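Local structure of NDP-N-acetyl-D-galactosaminuronic acid dehydrogenase (Methanosarcina mazei Go1, 3G79) at the interface of chains A and B. The protein acts as an NDP-N-acetyl-D-galactosaminuronic acid dehydrogenase, an NAD-dependent oxidoreductase of the UDP-glucose/GDP-mannose dehydrogenase family. Residues are numbered along the deposited sequence; one frame, centred on the assembly and turned at random. Chains: chain A/B, NDP-N-acetyl-D-galactosaminuronic acid dehydrogenase.

Contact 1: the interface of chains A and B. Residues chain A 314, 318-321, 324; chain B 251, 324, 328.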
ATOM      1  N   TYR A 314      19.198   6.684   6.810  1.00 34.19           N
ATOM      2  CA  TYR A 314      17.768   6.859   7.125  1.00 33.86           C
ATOM      3  C   TYR A 314      17.592   8.258   7.676  1.00 35.32           C
ATOM      4  O   TYR A 314      18.516   8.798   8.275  1.00 36.52           O
ATOM      5  CB  TYR A 314      17.289   5.785   8.124  1.00 32.69           C
ATOM      6  CG  TYR A 314      15.795   5.702   8.177  1.00 31.85           C
ATOM      7  CD1 TYR A 314      15.088   5.066   7.154  1.00 33.37           C
ATOM      8  CD2 TYR A 314      15.073   6.304   9.205  1.00 32.74           C
ATOM      9  CE1 TYR A 314      13.709   5.031   7.148  1.00 32.12           C
ATOM     10  CE2 TYR A 314      13.699   6.273   9.210  1.00 32.51           C
ATOM     11  CZ  TYR A 314      13.030   5.605   8.171  1.00 33.34           C
ATOM     12  OH  TYR A 314      11.673   5.519   8.141  1.00 32.49           O
ATOM     13  N   ALA A 318      13.824   9.963  12.847  1.00 49.10           N
ATOM     14  CA  ALA A 318      13.322   8.680  12.336  1.00 46.82           C
ATOM     15  C   ALA A 318      12.038   8.154  12.931  1.00 45.39           C
ATOM     16  O   ALA A 318      11.037   8.821  13.012  1.00 46.73           O
ATOM     17  CB  ALA A 318      14.415   7.599  12.491  1.00 46.33           C
ATOM     18  N   ASP A 319      12.120   6.925  13.398  1.00 43.49           N
ATOM     19  CA  ASP A 319      10.988   6.018  13.515  1.00 40.34           C
ATOM     20  C   ASP A 319      10.814   5.442  12.140  1.00 35.42           C
ATOM     21  O   ASP A 319      10.584   6.151  11.160  1.00 34.64           O
ATOM     22  CB  ASP A 319       9.716   6.662  14.064  1.00 42.43           C
ATOM     23  CG  ASP A 319       9.751   6.842  15.588  1.00 68.18           C
ATOM     24  OD1 ASP A 319      10.870   6.839  16.173  1.00 43.53           O
ATOM     25  OD2 ASP A 319       8.654   7.007  16.194  1.00 44.37           O
ATOM     26  N   SER A 320      11.069   4.145  12.085  1.00 32.08           N
ATOM     27  CA  SER A 320      10.780   3.322  10.963  1.00 28.39           C
ATOM     28  C   SER A 320       9.311   3.472  10.779  1.00 28.52           C
ATOM     29  O   SER A 320       8.529   3.395  11.751  1.00 28.71           O
ATOM     30  CB  SER A 320      11.084   1.896  11.339  1.00 27.20           C
ATOM     31  OG  SER A 320      10.504   0.957  10.451  1.00 20.62           O
ATOM     32  N   ILE A 321       8.918   3.686   9.534  1.00 28.31           N
ATOM     33  CA  ILE A 321       7.511   3.596   9.172  1.00 28.15           C
ATOM     34  C   ILE A 321       6.863   2.319   9.698  1.00 27.50           C
ATOM     35  O   ILE A 321       5.709   2.327  10.095  1.00 27.96           O
ATOM     36  CB  ILE A 321       7.321   3.669   7.644  1.00 27.62           C
ATOM     37  CG1 ILE A 321       7.654   5.075   7.161  1.00 24.93           C
ATOM     38  CG2 ILE A 321       5.907   3.363   7.274  1.00 24.68           C
ATOM     39  CD1 ILE A 321       7.928   5.121   5.712  1.00 27.65           C
ATOM     40  N   LEU A 324       6.003   2.339  13.436  1.00 32.02           N
ATOM     41  CA  LEU A 324       4.873   3.162  13.737  1.00 31.30           C
ATOM     42  C   LEU A 324       3.587   2.649  13.127  1.00 31.12           C
ATOM     43  O   LEU A 324       2.492   2.940  13.628  1.00 32.27           O
ATOM     44  CB  LEU A 324       5.197   4.624  13.469  1.00 33.04           C
ATOM     45  CG  LEU A 324       4.288   5.476  12.602  1.00 44.64           C
ATOM     46  CD1 LEU A 324       4.006   6.865  13.198  1.00 34.88           C
ATOM     47  CD2 LEU A 324       5.040   5.582  11.311  1.00 34.78           C
TER
ATOM     48  N   GLN B 251      11.831   2.895   1.913  1.00 24.85           N
ATOM     49  CA  GLN B 251      12.422   2.391   3.160  1.00 26.01           C
ATOM     50  C   GLN B 251      12.909   0.953   3.049  1.00 25.46           C
ATOM     51  O   GLN B 251      13.889   0.601   3.680  1.00 26.30           O
ATOM     52  CB  GLN B 251      11.495   2.502   4.367  1.00 26.88           C
ATOM     53  CG  GLN B 251      12.194   1.995   5.661  1.00 34.09           C
ATOM     54  CD  GLN B 251      11.384   2.220   6.912  1.00 28.12           C
ATOM     55  OE1 GLN B 251      10.436   3.013   6.918  1.00 34.05           O
ATOM     56  NE2 GLN B 251      11.761   1.525   8.000  1.00 34.47           N
ATOM     57  N   LEU B 324       5.657  10.730   8.381  1.00 29.44           N
ATOM     58  CA  LEU B 324       6.859   9.918   8.283  1.00 29.78           C
ATOM     59  C   LEU B 324       7.183   9.555   6.840  1.00 28.70           C
ATOM     60  O   LEU B 324       8.347   9.603   6.421  1.00 29.02           O
ATOM     61  CB  LEU B 324       6.747   8.672   9.144  1.00 31.16           C
ATOM     62  CG  LEU B 324       8.070   7.986   9.466  1.00 42.38           C
ATOM     63  CD1 LEU B 324       9.138   8.985   9.815  1.00 31.65           C
ATOM     64  CD2 LEU B 324       7.868   7.052  10.633  1.00 32.33           C
ATOM     65  N   VAL B 328      10.686  10.329   4.768  1.00 27.06           N
ATOM     66  CA  VAL B 328      11.468   9.296   4.062  1.00 26.82           C
ATOM     67  C   VAL B 328      11.515   9.659   2.595  1.00 26.38           C
ATOM     68  O   VAL B 328      12.572   9.755   1.997  1.00 26.89           O
ATOM     69  CB  VAL B 328      10.867   7.886   4.233  1.00 27.06           C
ATOM     70  CG1 VAL B 328      11.396   6.934   3.179  1.00 30.21           C
ATOM     71  CG2 VAL B 328      11.162   7.374   5.621  1.00 29.34           C
TER
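B:Leu324 packs its CG 3.7 Å from A:Ile321 CG1, the two side chains lying alongside and running in opposite senses, in the helical subunit interface of this UDP-glucose/GDP-mannose dehydrogenase family member. With CG anti to the backbone N (chi1 -162°), the B:Leu324 branch points at the turn leading into helix 321-345 of chain A. Beside it the same leucine of both chains meets, A:Leu324 CD2 lying 3.3 Å from B:Leu324 CD2. Further out, B:Val328 CG2 touches the phenol ring at A:Tyr314 CZ (3.6 Å). That ring also flanks the other side chain, A:Tyr314 CE1 lying 3.7 Å from B:Gln251 CG, with ring and amide planes 61° apart. At the polar rim the extended B:Gln251 carries its amide to where loop residue A:Ser320 passes into A:Ile321. OE1 accepts A:Ile321 N at 3.1 Å, in the carbonyl plane on a lone pair. NE2 donates to the hydroxyl A:Ser320 OG at 2.8 Å, close to the amide plane. Both ends being used, the amide's rotation is fixed; the A:Tyr314 hydroxyl adds a weak bond to OE1. Cutting B:Gln251 back to an alanine would probably leave A:Ile321 N without its cross-chain acceptor and A:Ser320 OG without its donor.

Contact 2: the interface of chains A and B. Residues chain A 237, 241, 244, 322; chain B 248-249, 252, 282.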
ATOM      1  N   ALA A 237       8.781  -8.948   4.867  1.00 30.10           N
ATOM      2  CA  ALA A 237       8.260  -7.811   4.093  1.00 29.31           C
ATOM      3  C   ALA A 237       6.821  -7.990   3.689  1.00 31.05           C
ATOM      4  O   ALA A 237       6.079  -7.002   3.627  1.00 31.87           O
ATOM      5  CB  ALA A 237       9.085  -7.545   2.864  1.00 28.34           C
ATOM      6  N   PHE A 241       4.328  -5.061   5.022  1.00 30.39           N
ATOM      7  CA  PHE A 241       3.648  -4.182   4.082  1.00 30.32           C
ATOM      8  C   PHE A 241       2.145  -4.282   4.261  1.00 29.61           C
ATOM      9  O   PHE A 241       1.464  -3.264   4.241  1.00 29.92           O
ATOM     10  CB  PHE A 241       4.104  -4.484   2.644  1.00 31.54           C
ATOM     11  CG  PHE A 241       5.334  -3.743   2.257  1.00 41.29           C
ATOM     12  CD1 PHE A 241       6.428  -3.693   3.109  1.00 32.59           C
ATOM     13  CD2 PHE A 241       5.392  -3.043   1.070  1.00 32.77           C
ATOM     14  CE1 PHE A 241       7.564  -2.983   2.764  1.00 41.46           C
ATOM     15  CE2 PHE A 241       6.523  -2.316   0.729  1.00 41.06           C
ATOM     16  CZ  PHE A 241       7.609  -2.297   1.561  1.00 32.29           C
ATOM     17  N   LEU A 244       1.325  -2.505   7.467  1.00 26.42           N
ATOM     18  CA  LEU A 244       1.278  -1.089   7.127  1.00 26.84           C
ATOM     19  C   LEU A 244       0.020  -0.667   6.363  1.00 27.82           C
ATOM     20  O   LEU A 244      -0.521   0.414   6.653  1.00 27.76           O
ATOM     21  CB  LEU A 244       2.545  -0.678   6.371  1.00 25.48           C
ATOM     22  CG  LEU A 244       2.514   0.751   5.820  1.00 33.46           C
ATOM     23  CD1 LEU A 244       2.538   1.809   6.951  1.00 25.60           C
ATOM     24  CD2 LEU A 244       3.657   0.970   4.884  1.00 23.93           C
ATOM     25  N   TYR A 322       7.577   1.218   9.711  1.00 27.51           N
ATOM     26  CA  TYR A 322       6.880  -0.035  10.036  1.00 29.46           C
ATOM     27  C   TYR A 322       6.630  -0.054  11.520  1.00 31.10           C
ATOM     28  O   TYR A 322       5.560  -0.456  11.963  1.00 32.63           O
ATOM     29  CB  TYR A 322       7.681  -1.262   9.595  1.00 28.86           C
ATOM     30  CG  TYR A 322       8.307  -1.114   8.231  1.00 28.46           C
ATOM     31  CD1 TYR A 322       7.538  -0.718   7.106  1.00 29.04           C
ATOM     32  CD2 TYR A 322       9.649  -1.399   8.042  1.00 28.81           C
ATOM     33  CE1 TYR A 322       8.110  -0.603   5.823  1.00 28.72           C
ATOM     34  CE2 TYR A 322      10.236  -1.285   6.767  1.00 29.55           C
ATOM     35  CZ  TYR A 322       9.461  -0.888   5.663  1.00 29.54           C
ATOM     36  OH  TYR A 322      10.079  -0.800   4.431  1.00 28.60           O
TER
ATOM     37  N   ALA B 248       7.044   3.377   1.738  1.00 25.50           N
ATOM     38  CA  ALA B 248       7.252   1.965   2.169  1.00 26.72           C
ATOM     39  C   ALA B 248       8.388   1.244   1.422  1.00 27.33           C
ATOM     40  O   ALA B 248       9.199   0.545   2.093  1.00 26.62           O
ATOM     41  CB  ALA B 248       5.962   1.141   2.093  1.00 25.86           C
ATOM     42  N   ILE B 249       8.480   1.420   0.082  1.00 27.86           N
ATOM     43  CA  ILE B 249       9.566   0.705  -0.691  1.00 28.28           C
ATOM     44  C   ILE B 249      10.864   1.408  -0.653  1.00 27.49           C
ATOM     45  O   ILE B 249      11.891   0.754  -0.681  1.00 28.19           O
ATOM     46  CB  ILE B 249       9.343   0.399  -2.213  1.00 29.28           C
ATOM     47  CG1 ILE B 249       8.027   0.934  -2.691  1.00 15.74           C
ATOM     48  CG2 ILE B 249       9.700  -1.129  -2.581  1.00 16.71           C
ATOM     49  CD1 ILE B 249       8.193   2.084  -3.462  1.00 30.42           C
ATOM     50  N   LEU B 252      12.238   0.126   2.260  1.00 24.88           N
ATOM     51  CA  LEU B 252      12.695  -1.259   2.079  1.00 25.29           C
ATOM     52  C   LEU B 252      14.051  -1.206   1.336  1.00 27.63           C
ATOM     53  O   LEU B 252      15.031  -1.856   1.737  1.00 28.88           O
ATOM     54  CB  LEU B 252      11.678  -2.074   1.296  1.00 22.98           C
ATOM     55  CG  LEU B 252      11.434  -3.484   1.824  1.00 32.05           C
ATOM     56  CD1 LEU B 252      11.114  -4.416   0.691  1.00 21.30           C
ATOM     57  CD2 LEU B 252      12.574  -4.011   2.642  1.00 21.73           C
ATOM     58  N   VAL B 282       2.761  -3.225  -4.325  1.00 34.33           N
ATOM     59  CA  VAL B 282       4.096  -2.639  -4.106  1.00 33.95           C
ATOM     60  C   VAL B 282       4.601  -1.805  -5.281  1.00 32.88           C
ATOM     61  O   VAL B 282       4.621  -2.256  -6.396  1.00 30.78           O
ATOM     62  CB  VAL B 282       5.143  -3.701  -3.660  1.00 34.36           C
ATOM     63  CG1 VAL B 282       6.535  -3.114  -3.609  1.00 36.57           C
ATOM     64  CG2 VAL B 282       4.785  -4.210  -2.241  1.00 36.97           C
TER
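A:Tyr322 and A:Phe241 both bear on the B:Ala248 turn of helix 228-259, a helix-on-helix contact in the interface of this member of the UDP-glucose/GDP-mannose dehydrogenase family. The polar part belongs to the tyrosine. Its phenol OH donates to the backbone carbonyl B:Ala248 O at 2.8 Å, with the donor in the carbonyl plane and a C=O...donor angle of 154°. The acceptor lies at the ring's edge, in the ring plane. The torsion sets this up: CG is anti to the carbonyl carbon (chi1 -42°), which sends the ring across to chain B. B:Leu252 N stands 3.2 Å from A:Tyr322 OH, but it also lies 3.1 Å from B:Ala248 O, its normal helical partner, so any bond from that N-H to the hydroxyl would be at best shared. The hydroxyl thus sits at the step joining B:Ala248 to B:Leu252, one helical turn apart.

The apolar part is built round the A:Phe241 ring, whose CZ lies 3.6 Å from the peptide carbon B:Ala248 C. On one flank CD2 packs on B:Val282 CG2 at 3.6 Å, the two side chains crossing at about a right angle. On the other, CE1 approaches B:Leu252 CG at 4.0 Å, at a slant. The B:Ala248 methyl group is shared: CE2 of the phenylalanine touches it, and A:Leu244 CD2 closes on CB from the next helical turn at 3.6 Å.

Contact 3: the interface of chains A and B. Residues chain A 265, 268-269, 272; chain B 198, 224-226, 234.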
ATOM      1  N   ASP A 265     -16.826   5.890   2.550  1.00 27.18           N
ATOM      2  CA  ASP A 265     -17.039   6.655   1.341  1.00 27.65           C
ATOM      3  C   ASP A 265     -15.681   7.134   0.856  1.00 28.22           C
ATOM      4  O   ASP A 265     -15.410   7.158  -0.350  1.00 28.65           O
ATOM      5  CB  ASP A 265     -17.931   7.863   1.622  1.00 27.62           C
ATOM      6  CG  ASP A 265     -19.397   7.494   1.870  1.00 42.59           C
ATOM      7  OD1 ASP A 265     -19.936   6.487   1.319  1.00 28.06           O
ATOM      8  OD2 ASP A 265     -20.023   8.269   2.620  1.00 28.47           O
ATOM      9  N   THR A 268     -14.143   3.857  -0.607  1.00 25.87           N
ATOM     10  CA  THR A 268     -14.643   3.535  -1.961  1.00 25.66           C
ATOM     11  C   THR A 268     -14.196   4.566  -3.022  1.00 26.13           C
ATOM     12  O   THR A 268     -13.736   4.184  -4.107  1.00 25.20           O
ATOM     13  CB  THR A 268     -16.144   3.030  -2.071  1.00 25.30           C
ATOM     14  OG1 THR A 268     -16.850   3.703  -3.129  1.00 27.47           O
ATOM     15  CG2 THR A 268     -16.904   3.146  -0.809  1.00 26.06           C
ATOM     16  N   GLY A 269     -14.256   5.848  -2.687  1.00 26.94           N
ATOM     17  CA  GLY A 269     -13.634   6.869  -3.522  1.00 27.94           C
ATOM     18  C   GLY A 269     -12.208   6.518  -3.905  1.00 29.85           C
ATOM     19  O   GLY A 269     -11.923   6.366  -5.095  1.00 30.51           O
ATOM     20  N   SER A 272     -11.440   3.567  -6.248  1.00 33.15           N
ATOM     21  CA  SER A 272     -11.881   3.663  -7.642  1.00 34.12           C
ATOM     22  C   SER A 272     -10.731   3.934  -8.589  1.00 35.77           C
ATOM     23  O   SER A 272     -10.952   4.163  -9.785  1.00 36.67           O
ATOM     24  CB  SER A 272     -12.913   4.762  -7.830  1.00 34.10           C
ATOM     25  OG  SER A 272     -12.280   5.988  -8.120  1.00 27.99           O
TER
ATOM     26  N   ILE B 198     -16.209  11.366  -8.164  1.00 25.38           N
ATOM     27  CA  ILE B 198     -16.595  11.632  -6.774  1.00 26.57           C
ATOM     28  C   ILE B 198     -17.397  12.941  -6.669  1.00 27.19           C
ATOM     29  O   ILE B 198     -16.945  14.018  -7.154  1.00 26.47           O
ATOM     30  CB  ILE B 198     -15.363  11.896  -5.868  1.00 27.37           C
ATOM     31  CG1 ILE B 198     -14.271  10.822  -6.029  1.00 36.21           C
ATOM     32  CG2 ILE B 198     -15.807  12.134  -4.398  1.00 36.89           C
ATOM     33  CD1 ILE B 198     -14.724   9.477  -5.744  1.00 25.78           C
ATOM     34  N   ILE B 224     -19.628   8.521  -7.812  1.00 27.29           N
ATOM     35  CA  ILE B 224     -19.481   8.040  -6.442  1.00 26.01           C
ATOM     36  C   ILE B 224     -19.984   9.088  -5.459  1.00 25.62           C
ATOM     37  O   ILE B 224     -19.267  10.017  -5.114  1.00 26.49           O
ATOM     38  CB  ILE B 224     -18.038   7.577  -6.146  1.00 24.97           C
ATOM     39  CG1 ILE B 224     -17.610   6.541  -7.215  1.00 34.40           C
ATOM     40  CG2 ILE B 224     -17.981   6.976  -4.735  1.00 34.12           C
ATOM     41  CD1 ILE B 224     -16.280   5.768  -6.987  1.00 23.36           C
ATOM     42  N   PRO B 225     -21.250   8.959  -5.032  1.00 24.71           N
ATOM     43  CA  PRO B 225     -21.915   9.986  -4.179  1.00 23.09           C
ATOM     44  C   PRO B 225     -21.478   9.920  -2.705  1.00 23.53           C
ATOM     45  O   PRO B 225     -21.319   8.820  -2.161  1.00 24.65           O
ATOM     46  CB  PRO B 225     -23.380   9.647  -4.312  1.00 22.46           C
ATOM     47  CG  PRO B 225     -23.414   8.116  -4.558  1.00 26.02           C
ATOM     48  CD  PRO B 225     -22.081   7.744  -5.231  1.00 23.73           C
ATOM     49  N   MET B 226     -21.222  11.081  -2.101  1.00 22.77           N
ATOM     50  CA  MET B 226     -20.833  11.199  -0.695  1.00 21.90           C
ATOM     51  C   MET B 226     -20.991  12.678  -0.155  1.00 22.96           C
ATOM     52  O   MET B 226     -21.543  13.534  -0.808  1.00 23.36           O
ATOM     53  CB  MET B 226     -19.404  10.617  -0.463  1.00 20.28           C
ATOM     54  CG  MET B 226     -18.259  11.354  -1.229  1.00 24.18           C
ATOM     55  SD  MET B 226     -16.549  10.844  -1.017  1.00 16.92           S
ATOM     56  CE  MET B 226     -16.625   9.299  -1.931  1.00 22.51           C
ATOM     57  N   THR B 234     -11.158  12.550   0.083  1.00 29.01           N
ATOM     58  CA  THR B 234     -10.853  11.511  -0.911  1.00 30.64           C
ATOM     59  C   THR B 234      -9.728  11.976  -1.840  1.00 31.97           C
ATOM     60  O   THR B 234      -8.764  11.238  -2.056  1.00 33.40           O
ATOM     61  CB  THR B 234     -12.122  11.075  -1.736  1.00 30.86           C
ATOM     62  OG1 THR B 234     -13.124  10.556  -0.856  1.00 36.06           O
ATOM     63  CG2 THR B 234     -11.773   9.950  -2.733  1.00 37.33           C
TER
HETATM   64  O   HOH W   1     -19.585   6.566  -1.237  1.00 23.44           O
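Water 1 joins the chains, lying 2.6 Å from the carboxylate oxygen A:Asp265 OD1. It also lies 3.0 Å from the backbone carbonyl B:Pro225 O. Since neither of these oxygens would normally donate, the water probably supplies the hydrogens and lets two acceptors face each other. A:Asp265 holds its carboxylate there with CG anti to the carbonyl carbon (chi1 -72°), and its CB packs on B:Met226 CB at 3.8 Å, the side chains lying antiparallel. B:Met226 has CG wedged between its own backbone N and carbonyl carbon (chi1 63°) and is bent again at chi3. These turns bring its thioether in beside the A:Asp265 carbonyl, with SD 3.9 Å from O.

The remaining contacts described are mainly packing. B:Ile224 lies under the end of helix 263-271: CD1 reaches A:Ser272 CB at 3.6 Å, while the shorter branch CG2 faces the hydroxyl of A:Thr268. A:Gly269 presents bare backbone, on which B:Ile198 CD1 rests 3.6 Å from CA. From helix 228-259 the methyl group B:Thr234 CG2 comes to 3.7 Å of that same CA. The absence of a side chain permits this double approach. Within chain A, A:Ser272 OG donates to A:Gly269 O at 3.1 Å, with a C=O...donor angle of 160°, and may steady the helix end. The site docks helix 263-271 of one subunit on strands 197-201 and 223-227 and helix 228-259 of the other, and so would brace the outer part of the dimer.

Contact 4: the interface of chains A and B. Residues chain A 247-249, 251-252, 255; chain B 241, 321-322.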
ATOM      1  N   ALA A 247      -2.530  -0.320   8.966  1.00 25.51           N
ATOM      2  CA  ALA A 247      -2.368   0.791   9.840  1.00 25.88           C
ATOM      3  C   ALA A 247      -2.776   2.055   9.086  1.00 26.03           C
ATOM      4  O   ALA A 247      -3.401   2.924   9.692  1.00 25.38           O
ATOM      5  CB  ALA A 247      -0.966   0.872  10.399  1.00 26.40           C
ATOM      6  N   ALA A 248      -2.512   2.091   7.772  1.00 26.62           N
ATOM      7  CA  ALA A 248      -2.979   3.182   6.878  1.00 27.16           C
ATOM      8  C   ALA A 248      -4.452   3.505   6.929  1.00 26.98           C
ATOM      9  O   ALA A 248      -4.778   4.705   7.103  1.00 27.41           O
ATOM     10  CB  ALA A 248      -2.579   2.949   5.411  1.00 27.26           C
ATOM     11  N   ILE A 249      -5.342   2.510   6.736  1.00 25.70           N
ATOM     12  CA  ILE A 249      -6.761   2.871   6.726  1.00 26.86           C
ATOM     13  C   ILE A 249      -7.215   3.123   8.150  1.00 26.67           C
ATOM     14  O   ILE A 249      -8.071   3.985   8.364  1.00 26.53           O
ATOM     15  CB  ILE A 249      -7.798   1.835   6.149  1.00 28.53           C
ATOM     16  CG1 ILE A 249      -7.147   0.543   5.806  1.00 24.50           C
ATOM     17  CG2 ILE A 249      -8.831   2.473   5.110  1.00 23.52           C
ATOM     18  CD1 ILE A 249      -6.969  -0.272   7.035  1.00 29.91           C
ATOM     19  N   GLN A 251      -5.700   4.410  10.443  1.00 25.49           N
ATOM     20  CA  GLN A 251      -5.357   5.808  10.625  1.00 27.61           C
ATOM     21  C   GLN A 251      -6.342   6.756   9.941  1.00 27.50           C
ATOM     22  O   GLN A 251      -6.695   7.796  10.499  1.00 29.20           O
ATOM     23  CB  GLN A 251      -3.960   6.063  10.076  1.00 30.73           C
ATOM     24  CG  GLN A 251      -3.662   7.496   9.812  1.00 46.84           C
ATOM     25  CD  GLN A 251      -3.060   8.183  10.985  1.00 34.52           C
ATOM     26  OE1 GLN A 251      -3.523   8.044  12.139  1.00 46.24           O
ATOM     27  NE2 GLN A 251      -2.010   8.966  10.710  1.00 47.33           N
ATOM     28  N   LEU A 252      -6.803   6.408   8.757  1.00 25.86           N
ATOM     29  CA  LEU A 252      -7.662   7.329   8.037  1.00 27.06           C
ATOM     30  C   LEU A 252      -8.999   7.317   8.772  1.00 29.26           C
ATOM     31  O   LEU A 252      -9.654   8.359   8.891  1.00 29.86           O
ATOM     32  CB  LEU A 252      -7.822   6.906   6.583  1.00 25.54           C
ATOM     33  CG  LEU A 252      -8.138   7.818   5.412  1.00 36.50           C
ATOM     34  CD1 LEU A 252      -9.370   7.234   4.748  1.00 24.97           C
ATOM     35  CD2 LEU A 252      -8.224   9.371   5.691  1.00 23.74           C
ATOM     36  N   TYR A 255      -8.809   9.783  11.495  1.00 24.81           N
ATOM     37  CA  TYR A 255      -9.001  11.100  10.876  1.00 25.13           C
ATOM     38  C   TYR A 255     -10.446  11.365  10.462  1.00 24.86           C
ATOM     39  O   TYR A 255     -10.927  12.494  10.562  1.00 23.35           O
ATOM     40  CB  TYR A 255      -8.051  11.264   9.685  1.00 26.33           C
ATOM     41  CG  TYR A 255      -6.622  11.565  10.088  1.00 37.79           C
ATOM     42  CD1 TYR A 255      -5.638  11.857   9.127  1.00 27.73           C
ATOM     43  CD2 TYR A 255      -6.252  11.584  11.423  1.00 26.82           C
ATOM     44  CE1 TYR A 255      -4.323  12.153   9.504  1.00 38.30           C
ATOM     45  CE2 TYR A 255      -4.966  11.872  11.802  1.00 38.39           C
ATOM     46  CZ  TYR A 255      -4.000  12.154  10.847  1.00 27.86           C
ATOM     47  OH  TYR A 255      -2.718  12.445  11.288  1.00 39.45           O
TER
ATOM     48  N   PHE B 241      -1.986   8.120   0.389  1.00 32.64           N
ATOM     49  CA  PHE B 241      -1.763   6.647   0.325  1.00 32.55           C
ATOM     50  C   PHE B 241      -0.734   6.217  -0.731  1.00 31.84           C
ATOM     51  O   PHE B 241       0.106   5.348  -0.483  1.00 30.51           O
ATOM     52  CB  PHE B 241      -3.078   5.944   0.065  1.00 33.05           C
ATOM     53  CG  PHE B 241      -3.862   5.646   1.311  1.00 38.24           C
ATOM     54  CD1 PHE B 241      -4.109   6.649   2.272  1.00 34.74           C
ATOM     55  CD2 PHE B 241      -4.391   4.378   1.518  1.00 34.24           C
ATOM     56  CE1 PHE B 241      -4.804   6.373   3.407  1.00 38.08           C
ATOM     57  CE2 PHE B 241      -5.124   4.091   2.660  1.00 37.76           C
ATOM     58  CZ  PHE B 241      -5.338   5.077   3.597  1.00 35.26           C
ATOM     59  N   ILE B 321       2.243   8.266  10.482  1.00 34.89           N
ATOM     60  CA  ILE B 321       2.894   7.568   9.378  1.00 33.18           C
ATOM     61  C   ILE B 321       2.937   8.382   8.078  1.00 30.94           C
ATOM     62  O   ILE B 321       3.810   8.171   7.254  1.00 30.98           O
ATOM     63  CB  ILE B 321       2.228   6.250   9.053  1.00 33.97           C
ATOM     64  CG1 ILE B 321       0.728   6.436   8.977  1.00 31.37           C
ATOM     65  CG2 ILE B 321       2.511   5.217  10.115  1.00 32.67           C
ATOM     66  CD1 ILE B 321       0.030   5.137   9.126  1.00 35.19           C
ATOM     67  N   TYR B 322       1.985   9.277   7.868  1.00 29.09           N
ATOM     68  CA  TYR B 322       1.937   9.972   6.599  1.00 28.55           C
ATOM     69  C   TYR B 322       3.064  10.987   6.626  1.00 27.96           C
ATOM     70  O   TYR B 322       3.857  11.072   5.716  1.00 28.18           O
ATOM     71  CB  TYR B 322       0.603  10.669   6.399  1.00 29.23           C
ATOM     72  CG  TYR B 322      -0.640   9.822   6.560  1.00 27.64           C
ATOM     73  CD1 TYR B 322      -0.653   8.470   6.185  1.00 29.69           C
ATOM     74  CD2 TYR B 322      -1.849  10.396   6.993  1.00 29.36           C
ATOM     75  CE1 TYR B 322      -1.839   7.666   6.297  1.00 27.51           C
ATOM     76  CE2 TYR B 322      -3.045   9.615   7.082  1.00 27.96           C
ATOM     77  CZ  TYR B 322      -3.013   8.243   6.736  1.00 28.80           C
ATOM     78  OH  TYR B 322      -4.133   7.460   6.825  1.00 26.78           O
TER
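A:Ala248 and A:Gln251, helical in phi and psi within 228-258, turn backbone and side chain toward B:Tyr322, which is likewise helical at the start of 321-345. The B:Tyr322 hydroxyl donates to the carbonyl A:Ala248 O at 2.8 Å, in the carbonyl plane and with a C=O...donor angle of 149°. CG of B:Tyr322 is anti to the carbonyl carbon (chi1 -53°), and the ring lies alongside A:Gln251. A:Gln251, bent at chi2 (90°), folds its amide over one ring face. NE2 sits 3.8 Å above that plane, toward the rim, and the amide is well tilted from the ring.

The carbon of that amide, A:Gln251 CD, lies 4.1 Å above a face of A:Tyr255, so the amide bears on both rings. A:Tyr255 in turn meets B:Tyr322 along its rim, CE1 to CE2 at 3.7 Å. Away from the phenol, B:Phe241 sets CE2 3.9 Å from the methyl group A:Ala248 CB, while its CE1 faces A:Leu252 obliquely. B:Ile321 adds a looser contact, CD1 being 4.1 Å from A:Ala247 O. A leucine in place of B:Tyr322 would probably leave A:Ala248 O without its cross-chain donor and the A:Gln251 amide freer to turn, with its packing on one side lost. The site sits where the long helix 228-258 of chain A passes the N-terminal turn of helix 321-345 and the long helix of chain B, in the helical middle of the pair.

Contacts 2 and 4 are largely two-fold counterparts, pairing Phe241 and Tyr322 of either chain with the 248-252 stretch of the other; their C-alpha centres lie about 14 Å apart. Contact 1 is about 11 Å from contact 2 and 14 Å from contact 4, and draws on the same two helices and the loop before 321-345. Gln251 shows a local departure from symmetry, extended in chain B in contact 1 and bent in chain A in contact 4. Contact 3 stands further off, about 17 Å from contact 4 and 30 Å from contact 1. Central helices and peripheral strands are consistent with a dimer, as is usual in this family.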